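PDB 1L6R: phosphoglycolate phosphatase from Thermoplasma acidophilum, which catalyses the magnesium-dependent dephosphorylation of 2-phosphoglycolate to glycolate and, less efficiently, releases phosphate from inorganic pyrophosphate. Local coordinates for residues D11-L16 with L43-V48. The protein carries 1 engineered substitution. Residues are numbered along the deposited sequence; the frame is centred on the assembly and turned at random.
Sequences DVDGNL and LLSGNV. Engineered in segment 11-16: Asn-15 (natural residue Thr). With CA (calcium ion), chain C; CA (calcium ion), chain D.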
loop_
_atom_site.group_PDB
_atom_site.type_symbol
_atom_site.label_atom_id
_atom_site.label_comp_id
_atom_site.label_asym_id
_atom_site.label_seq_id
_atom_site.Cartn_x
_atom_site.Cartn_y
_atom_site.Cartn_z
ATOM N N ASP A 11 12.274 4.960 -9.815
ATOM C CA ASP A 11 12.846 5.551 -8.602
ATOM C C ASP A 11 14.158 6.216 -9.032
ATOM O O ASP A 11 15.127 5.538 -9.394
ATOM C CB ASP A 11 13.091 4.418 -7.604
ATOM C CG ASP A 11 13.936 4.824 -6.432
ATOM O OD1 ASP A 11 14.159 6.028 -6.189
ATOM O OD2 ASP A 11 14.376 3.885 -5.747
ATOM N N VAL A 12 14.185 7.540 -8.995
ATOM C CA VAL A 12 15.359 8.290 -9.429
ATOM C C VAL A 12 16.636 7.981 -8.662
ATOM O O VAL A 12 17.642 7.553 -9.239
ATOM C CB VAL A 12 15.106 9.820 -9.319
ATOM C CG1 VAL A 12 16.388 10.604 -9.590
ATOM C CG2 VAL A 12 14.025 10.240 -10.308
ATOM N N ASP A 13 16.590 8.171 -7.356
ATOM C CA ASP A 13 17.771 7.959 -6.544
ATOM C C ASP A 13 18.181 6.509 -6.406
ATOM O O ASP A 13 19.368 6.199 -6.292
ATOM C CB ASP A 13 17.537 8.608 -5.198
ATOM C CG ASP A 13 17.001 10.005 -5.354
ATOM O OD1 ASP A 13 15.767 10.197 -5.297
ATOM O OD2 ASP A 13 17.822 10.913 -5.582
ATOM N N GLY A 14 17.202 5.616 -6.431
ATOM C CA GLY A 14 17.512 4.212 -6.321
ATOM C C GLY A 14 18.015 3.528 -7.574
ATOM O O GLY A 14 18.806 2.596 -7.470
ATOM N N ASN A 15 17.620 4.015 -8.747
ATOM C CA ASN A 15 17.949 3.333 -9.999
ATOM C C ASN A 15 18.597 4.112 -11.122
ATOM O O ASN A 15 19.040 3.506 -12.091
ATOM C CB ASN A 15 16.666 2.716 -10.552
ATOM C CG ASN A 15 16.072 1.690 -9.623
ATOM O OD1 ASN A 15 16.474 0.519 -9.627
ATOM N ND2 ASN A 15 15.127 2.121 -8.793
ATOM N N LEU A 16 18.641 5.434 -11.023
ATOM C CA LEU A 16 19.215 6.220 -12.111
ATOM C C LEU A 16 20.548 6.844 -11.774
ATOM O O LEU A 16 21.066 7.636 -12.553
ATOM C CB LEU A 16 18.231 7.322 -12.540
ATOM C CG LEU A 16 16.863 6.838 -13.023
ATOM C CD1 LEU A 16 16.029 8.025 -13.488
ATOM C CD2 LEU A 16 17.045 5.850 -14.177
ATOM N N LEU A 43 9.172 9.862 -13.422
ATOM C CA LEU A 43 10.225 9.763 -12.416
ATOM C C LEU A 43 9.630 9.997 -11.038
ATOM O O LEU A 43 8.794 10.883 -10.860
ATOM C CB LEU A 43 11.319 10.811 -12.652
ATOM C CG LEU A 43 12.067 10.754 -13.983
ATOM C CD1 LEU A 43 13.212 11.771 -13.959
ATOM C CD2 LEU A 43 12.604 9.361 -14.213
ATOM N N LEU A 44 10.071 9.190 -10.076
ATOM C CA LEU A 44 9.623 9.283 -8.689
ATOM C C LEU A 44 10.844 9.582 -7.834
ATOM O O LEU A 44 11.852 8.884 -7.928
ATOM C CB LEU A 44 9.014 7.957 -8.232
ATOM C CG LEU A 44 7.964 7.327 -9.147
ATOM C CD1 LEU A 44 7.440 6.039 -8.527
ATOM C CD2 LEU A 44 6.833 8.306 -9.353
ATOM N N SER A 45 10.763 10.614 -7.001
ATOM C CA SER A 45 11.888 10.969 -6.143
ATOM C C SER A 45 11.454 11.529 -4.803
ATOM O O SER A 45 10.327 11.999 -4.653
ATOM C CB SER A 45 12.750 12.024 -6.852
ATOM O OG SER A 45 13.820 12.474 -6.034
ATOM N N GLY A 46 12.358 11.464 -3.832
ATOM C CA GLY A 46 12.100 12.055 -2.534
ATOM C C GLY A 46 12.563 13.508 -2.540
ATOM O O GLY A 46 12.303 14.251 -1.586
ATOM N N ASN A 47 13.231 13.940 -3.609
ATOM C CA ASN A 47 13.707 15.323 -3.662
ATOM C C ASN A 47 12.557 16.287 -3.992
ATOM O O ASN A 47 11.422 15.878 -4.295
ATOM C CB ASN A 47 14.847 15.473 -4.680
ATOM C CG ASN A 47 15.956 16.417 -4.191
ATOM O OD1 ASN A 47 15.684 17.516 -3.677
ATOM N ND2 ASN A 47 17.212 16.003 -4.364
ATOM N N VAL A 48 12.870 17.575 -3.944
ATOM C CA VAL A 48 11.876 18.619 -4.161
ATOM C C VAL A 48 11.446 18.751 -5.610
ATOM O O VAL A 48 12.195 18.399 -6.532
ATOM C CB VAL A 48 12.389 19.965 -3.620
ATOM C CG1 VAL A 48 12.638 19.839 -2.125
ATOM C CG2 VAL A 48 13.664 20.377 -4.328
HETATM CA CA CA C . 14.367 3.105 -3.489
HETATM CA CA CA D . 20.220 1.863 -5.481
HETATM O O HOH W 1 13.718 5.685 -3.360
HETATM O O HOH W 2 15.042 10.527 -2.900
HETATM O O HOH W 3 17.532 13.181 -4.789
HETATM O O HOH W 4 21.011 4.108 -6.394
HETATM O O HOH W 5 16.240 4.204 -2.260
HETATM O O HOH W 6 20.381 3.397 -3.471
HETATM O O HOH W 7 20.399 0.075 -7.141
#
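Where the parallel strands 7-11 and 40-44 end, the backbone segments that follow diverge and line part of the active site of a HAD-superfamily phosphatase. The last backbone bond between these two strands runs from Val-12 N to Leu-44 O, 2.9 Å long and nearly straight (176° at the hydrogen). On the side of Val-12 and Leu-43 the packing is tight and apolar: Val-12 CG2, set beside its own backbone N, lies 3.6 Å from Leu-43 CB, while the branch tips Leu-16 CD1 and Leu-43 CD2 meet at 3.7 Å, both pairs of side chains crossing obliquely. Branched aliphatic residues suit this buried side, where they fill space without needing polar partners.

The other side is looser and wet. Ser-45 OG, anti to its backbone N, donates to the syn lone pair of Asp-13 OD1 (3.1 Å) and accepts from Asn-47 N in an ST turn; a small hydroxyl residue can do both. One water joins Asp-13 OD1 to Gly-46 N, and another joins Asp-13 OD2 to Asn-47 ND2. An alanine in place of Ser-45 would lose both hydroxyl bonds and would probably loosen the turn and the hold on the Asp-13 carboxylate.

Asp-11, the nucleophile, divides its carboxylate: OD2 binds a calcium ion at 2.4 Å, and OD1 caps the short helix by accepting from Gly-14 N above the carboxylate plane. The metal probably lowers the acid's pKa. Gly-14 suits its place because a CB there would collide with Asp-11 OD2, and its carbonyl binds a second calcium.

Asp-177, Asn-180 and Asp-181 complete the protein ligands of the first ion. Leu-55 of helix 49-60 packs against Val-12 and Leu-43, Lys-154 of helix 154-164 touches Asp-11 and Leu-44, and strands 172-175 and 65-67 flank the pair within the central sheet.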